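Local coordinates for protein putative transcriptional regulator (Clostridium difficile, PDB 3QI7) that is a putative lipoprotein of unknown function whose periplasmic-binding-protein-like fold suggests that it may bind a small ligand, possibly a sugar, at residues Ile240-Leu245 with Pro264-Leu269. Sequence-based numbering, arbitrary orientation.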
ATOM      1  N   ILE A 240       8.332  18.423   0.102  1.00 20.09           N
ATOM      2  CA  ILE A 240       9.002  18.089  -1.172  1.00 21.66           C
ATOM      3  C   ILE A 240       8.171  18.390  -2.429  1.00 21.41           C
ATOM      4  O   ILE A 240       8.704  18.908  -3.415  1.00 20.18           O
ATOM      5  CB  ILE A 240       9.449  16.600  -1.185  1.00 19.82           C
ATOM      6  CG1 ILE A 240      10.594  16.418  -0.204  1.00 23.33           C
ATOM      7  CG2 ILE A 240       9.898  16.119  -2.589  1.00 20.31           C
ATOM      8  CD1 ILE A 240      10.838  14.990   0.215  1.00 24.69           C
ATOM      9  N   LEU A 241       6.904  18.003  -2.402  1.00 22.97           N
ATOM     10  CA  LEU A 241       5.991  18.265  -3.515  1.00 21.71           C
ATOM     11  C   LEU A 241       5.719  19.772  -3.667  1.00 23.62           C
ATOM     12  O   LEU A 241       5.703  20.294  -4.773  1.00 23.79           O
ATOM     13  CB  LEU A 241       4.702  17.494  -3.309  1.00 19.09           C
ATOM     14  CG  LEU A 241       4.769  15.994  -3.635  1.00 20.50           C
ATOM     15  CD1 LEU A 241       3.491  15.288  -3.189  1.00 18.06           C
ATOM     16  CD2 LEU A 241       5.065  15.740  -5.130  1.00 23.15           C
ATOM     17  N   THR A 242       5.487  20.453  -2.553  1.00 25.30           N
ATOM     18  CA  THR A 242       5.312  21.901  -2.565  1.00 25.98           C
ATOM     19  C   THR A 242       6.504  22.613  -3.203  1.00 27.00           C
ATOM     20  O   THR A 242       6.326  23.446  -4.085  1.00 27.74           O
ATOM     21  CB  THR A 242       5.066  22.418  -1.145  1.00 29.60           C
ATOM     22  OG1 THR A 242       3.923  21.740  -0.601  1.00 25.08           O
ATOM     23  CG2 THR A 242       4.824  23.952  -1.125  1.00 26.02           C
ATOM     24  N   LYS A 243       7.717  22.277  -2.783  1.00 26.21           N
ATOM     25  CA  LYS A 243       8.925  22.893  -3.358  1.00 26.72           C
ATOM     26  C   LYS A 243       9.139  22.521  -4.847  1.00 25.83           C
ATOM     27  O   LYS A 243       9.664  23.345  -5.624  1.00 26.84           O
ATOM     28  CB  LYS A 243      10.158  22.568  -2.499  1.00 23.25           C
ATOM     29  CG  LYS A 243      11.410  23.339  -2.816  1.00 28.73           C
ATOM     30  CD  LYS A 243      11.277  24.788  -2.423  1.00 36.15           C
ATOM     31  CE  LYS A 243      12.552  25.361  -1.896  1.00 36.80           C
ATOM     32  NZ  LYS A 243      12.366  26.830  -1.716  1.00 37.29           N
ATOM     33  N   ALA A 244       8.742  21.308  -5.228  1.00 21.18           N
ATOM     34  CA  ALA A 244       8.816  20.843  -6.627  1.00 21.43           C
ATOM     35  C   ALA A 244       8.044  21.753  -7.580  1.00 23.59           C
ATOM     36  O   ALA A 244       8.458  21.945  -8.723  1.00 23.61           O
ATOM     37  CB  ALA A 244       8.267  19.414  -6.764  1.00 18.13           C
ATOM     38  N   LEU A 245       6.918  22.303  -7.112  1.00 24.94           N
ATOM     39  CA  LEU A 245       6.124  23.230  -7.932  1.00 27.66           C
ATOM     40  C   LEU A 245       6.915  24.502  -8.272  1.00 29.76           C
ATOM     41  O   LEU A 245       6.751  25.076  -9.347  1.00 30.74           O
ATOM     42  CB  LEU A 245       4.775  23.574  -7.255  1.00 26.17           C
ATOM     43  CG  LEU A 245       3.795  22.393  -7.107  1.00 26.72           C
ATOM     44  CD1 LEU A 245       2.430  22.864  -6.603  1.00 28.12           C
ATOM     45  CD2 LEU A 245       3.605  21.563  -8.406  1.00 24.47           C
ATOM     46  N   PRO A 264      -3.737  16.247  -2.721  1.00 23.12           N
ATOM     47  CA  PRO A 264      -4.835  17.206  -2.843  1.00 25.53           C
ATOM     48  C   PRO A 264      -4.570  18.562  -2.196  1.00 25.64           C
ATOM     49  O   PRO A 264      -4.890  19.596  -2.785  1.00 29.35           O
ATOM     50  CB  PRO A 264      -5.999  16.483  -2.169  1.00 26.60           C
ATOM     51  CG  PRO A 264      -5.675  15.042  -2.370  1.00 25.22           C
ATOM     52  CD  PRO A 264      -4.203  14.969  -2.144  1.00 24.27           C
ATOM     53  N   SER A 265      -3.970  18.574  -1.020  1.00 25.54           N
ATOM     54  CA  SER A 265      -3.586  19.845  -0.403  1.00 28.86           C
ATOM     55  C   SER A 265      -2.486  20.564  -1.216  1.00 25.79           C
ATOM     56  O   SER A 265      -2.510  21.778  -1.379  1.00 27.52           O
ATOM     57  CB  SER A 265      -3.127  19.592   1.036  1.00 30.20           C
ATOM     58  OG  SER A 265      -2.060  20.441   1.373  1.00 43.44           O
ATOM     59  N   VAL A 266      -1.519  19.815  -1.737  1.00 23.78           N
ATOM     60  CA  VAL A 266      -0.391  20.440  -2.468  1.00 25.29           C
ATOM     61  C   VAL A 266      -0.860  21.070  -3.787  1.00 24.71           C
ATOM     62  O   VAL A 266      -0.484  22.204  -4.106  1.00 25.31           O
ATOM     63  CB  VAL A 266       0.753  19.413  -2.671  1.00 23.20           C
ATOM     64  CG1 VAL A 266       1.805  19.905  -3.690  1.00 26.36           C
ATOM     65  CG2 VAL A 266       1.398  19.143  -1.305  1.00 23.95           C
HETATM   66  N   MSE A 267      -1.733  20.370  -4.494  1.00 23.62           N
HETATM   67  CA  MSE A 267      -2.213  20.825  -5.803  1.00 25.35           C
HETATM   68  C   MSE A 267      -3.405  21.774  -5.715  1.00 26.08           C
HETATM   69  O   MSE A 267      -3.817  22.323  -6.725  1.00 23.65           O
HETATM   70  CB  MSE A 267      -2.572  19.654  -6.697  1.00 22.98           C
HETATM   71  CG  MSE A 267      -1.478  18.612  -6.847  1.00 26.65           C
HETATM   72 SE   MSE A 267       0.251  19.256  -7.502  0.75 23.14          SE
HETATM   73  CE  MSE A 267      -0.114  19.018  -9.419  1.00 33.57           C
ATOM     74  N   GLY A 268      -3.955  21.962  -4.519  1.00 26.66           N
ATOM     75  CA  GLY A 268      -5.123  22.832  -4.334  1.00 26.25           C
ATOM     76  C   GLY A 268      -6.417  22.168  -4.781  1.00 27.10           C
ATOM     77  O   GLY A 268      -7.242  22.794  -5.414  1.00 27.44           O
ATOM     78  N   LEU A 269      -6.578  20.890  -4.485  1.00 25.49           N
ATOM     79  CA  LEU A 269      -7.781  20.136  -4.840  1.00 28.12           C
ATOM     80  C   LEU A 269      -8.614  19.938  -3.583  1.00 33.81           C
ATOM     81  O   LEU A 269      -8.054  19.832  -2.479  1.00 34.61           O
ATOM     82  CB  LEU A 269      -7.414  18.741  -5.375  1.00 27.12           C
ATOM     83  CG  LEU A 269      -6.638  18.701  -6.687  1.00 28.70           C
ATOM     84  CD1 LEU A 269      -6.215  17.287  -6.983  1.00 30.66           C
ATOM     85  CD2 LEU A 269      -7.520  19.284  -7.800  1.00 34.05           C
TER
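In Val266, chi1 of 167° sets CG1 anti to the backbone N and CG2 anti to the carbonyl carbon, so that both branches of the fork reach helix 234-247. Leu241 and Leu245, one helical turn apart, each hold CG anti to the carbonyl carbon, and both side chains leave the helix toward segment 264-269. The result is a compact example of one beta-branched side chain bridging two helices, here joining helix 263-267 to the helix that follows strand 228-231 of the three-stranded parallel sheet, in a periplasmic-binding-protein-like fold. CG1 lies 3.8 Å from Leu241 CB and comes within 3.9 Å of the backbone N of Thr242, pressing against the helix surface itself. CG2 meets Thr242 OG1 at 3.7 Å, a van der Waals contact only, since that hydroxyl is directed back into its own helix by a hydrogen bond to Glu238 O. Leu245 uses both methyls: CD1 touches Val266 O at 3.9 Å, without bonding, and Val266 CG1 at 4.2 Å, while CD2 approaches the selenium of Met267, a selenomethionine, with SE at 4.2 Å. Bends at chi2 (-56°) and chi3 (-89°) fold the Met267 chain back to bring the selenium there. Met267 also touches Lys289 of helix 279-292. The chain leaves helical geometry at Gly268, which has positive phi. A weak hydrogen bond from Ser265 OG to Glu238 OE2 links the helices nearby, but between the two segments, which bury 206 Å², no polar bond forms, so their association rests on dispersion and the hydrophobic effect.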